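Local coordinates for serine acetyltransferase (Entamoeba histolytica, PDB 3Q1X) that catalyses the O-acetylation of L-serine by acetyl transfer, a step of cysteine biosynthesis, at the interface of chains A and B. Numbering follows the deposited sequence. Chains: chain A/B, Serine acetyltransferase.

The interface of chains A and B. Residues chain A 167, 188, 217-219, 222; chain B 115-116.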
loop_
_atom_site.group_PDB
_atom_site.type_symbol
_atom_site.label_atom_id
_atom_site.label_comp_id
_atom_site.label_asym_id
_atom_site.label_seq_id
_atom_site.Cartn_x
_atom_site.Cartn_y
_atom_site.Cartn_z
ATOM N N HIS A 167 -1.918 12.590 -8.537
ATOM C CA HIS A 167 -1.666 12.748 -9.964
ATOM C C HIS A 167 -0.628 13.848 -10.193
ATOM O O HIS A 167 -0.714 14.901 -9.555
ATOM C CB HIS A 167 -2.942 13.074 -10.738
ATOM C CG HIS A 167 -2.758 13.001 -12.217
ATOM N ND1 HIS A 167 -3.161 11.917 -12.968
ATOM C CD2 HIS A 167 -2.148 13.849 -13.079
ATOM C CE1 HIS A 167 -2.843 12.121 -14.234
ATOM N NE2 HIS A 167 -2.231 13.286 -14.329
ATOM N N GLU A 188 -5.820 14.899 -11.096
ATOM C CA GLU A 188 -5.053 15.627 -12.098
ATOM C C GLU A 188 -5.263 17.144 -12.091
ATOM O O GLU A 188 -4.347 17.903 -12.381
ATOM C CB GLU A 188 -5.385 15.069 -13.483
ATOM C CG GLU A 188 -4.623 15.735 -14.637
ATOM C CD GLU A 188 -4.770 14.985 -15.952
ATOM O OE1 GLU A 188 -3.939 15.195 -16.863
ATOM O OE2 GLU A 188 -5.706 14.179 -16.076
ATOM N N LYS A 217 -15.111 12.128 -21.707
ATOM C CA LYS A 217 -14.335 13.282 -22.163
ATOM C C LYS A 217 -12.960 13.280 -21.516
ATOM O O LYS A 217 -12.831 12.985 -20.330
ATOM C CB LYS A 217 -15.070 14.579 -21.799
ATOM C CG LYS A 217 -14.353 15.868 -22.230
ATOM C CD LYS A 217 -15.210 17.119 -21.992
ATOM C CE LYS A 217 -15.359 17.447 -20.515
ATOM N NZ LYS A 217 -14.034 17.370 -19.835
ATOM N N ARG A 218 -11.934 13.598 -22.298
ATOM C CA ARG A 218 -10.582 13.629 -21.756
ATOM C C ARG A 218 -10.325 14.944 -21.053
ATOM O O ARG A 218 -10.670 16.011 -21.564
ATOM C CB ARG A 218 -9.537 13.376 -22.846
ATOM C CG ARG A 218 -9.912 12.236 -23.786
ATOM C CD ARG A 218 -10.653 11.124 -23.043
ATOM N NE ARG A 218 -9.743 10.137 -22.511
ATOM C CZ ARG A 218 -10.099 9.053 -21.826
ATOM N NH1 ARG A 218 -11.375 8.780 -21.550
ATOM N NH2 ARG A 218 -9.152 8.243 -21.409
ATOM N N GLY A 219 -9.734 14.848 -19.867
ATOM C CA GLY A 219 -9.257 16.015 -19.130
ATOM C C GLY A 219 -10.329 16.975 -18.654
ATOM O O GLY A 219 -11.424 16.564 -18.265
ATOM N N ARG A 222 -11.971 19.225 -13.201
ATOM C CA ARG A 222 -13.008 18.306 -12.721
ATOM C C ARG A 222 -12.764 17.837 -11.284
ATOM O O ARG A 222 -13.519 17.014 -10.758
ATOM C CB ARG A 222 -13.119 17.093 -13.659
ATOM C CG ARG A 222 -11.865 16.220 -13.674
ATOM C CD ARG A 222 -11.745 15.426 -14.957
ATOM N NE ARG A 222 -10.622 14.489 -14.906
ATOM C CZ ARG A 222 -9.390 14.757 -15.321
ATOM N NH1 ARG A 222 -9.082 15.953 -15.821
ATOM N NH2 ARG A 222 -8.453 13.817 -15.228
ATOM N N PRO B 115 -10.772 9.996 -17.538
ATOM C CA PRO B 115 -10.365 11.163 -18.319
ATOM C C PRO B 115 -8.866 11.456 -18.216
ATOM O O PRO B 115 -8.336 12.189 -19.044
ATOM C CB PRO B 115 -11.160 12.314 -17.692
ATOM C CG PRO B 115 -12.278 11.674 -16.985
ATOM C CD PRO B 115 -11.813 10.329 -16.549
ATOM N N ALA B 116 -8.205 10.887 -17.205
ATOM C CA ALA B 116 -6.771 11.092 -16.998
ATOM C C ALA B 116 -5.886 10.213 -17.884
ATOM O O ALA B 116 -4.697 10.481 -17.998
ATOM C CB ALA B 116 -6.402 10.910 -15.510
HETATM O O HOH W 1 -3.212 12.873 -18.200
#
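B:Pro115 and B:Ala116 form part of a loop-to-loop subunit interface within the deposited trimer. The loop follows helix 82-113 of chain B and lies against loops of the left-handed beta-helix of chain A. This small patch joins the helical part of one subunit to the hexapeptide-repeat part of the next and is likely to support trimer assembly. B:Pro115 sits between two arginines. Bends at chi2 (-35°) and chi3 of A:Arg218 bring its guanidinium to B:Pro115, with B:Pro115 CA over the centre of one face. The B:Pro115 ring meets A:Arg222 at an oblique angle, with CB 3.6 Å from A:Arg222 NE. The carbonyl O of B:Pro115 accepts a hydrogen bond of 3.1 Å from A:Gly219 N. The donor stands above the carbonyl plane, not on a lone pair. B:Ala116 places its methyl CB 3.4 Å from A:Glu188 OE2 and 4.0 Å from A:His167 CE1. Within chain A, A:Arg222 NH2 donates a nearly straight hydrogen bond (174° at H) of 2.9 Å to A:Glu188 OE2, and the pair is also a salt bridge. OE2 lies in the guanidinium plane. It is met on its anti side, 21° out of the carboxylate plane. This pairing would limit rotation of both groups. A:Glu188 CB packs over the centre of the A:His167 ring. A:Arg222 also lines the serine pocket, so the interface includes a ligand-binding residue. Water 1 bridges the chains, 2.8 Å from both A:Glu188 OE1 and the backbone B:Ala116 O.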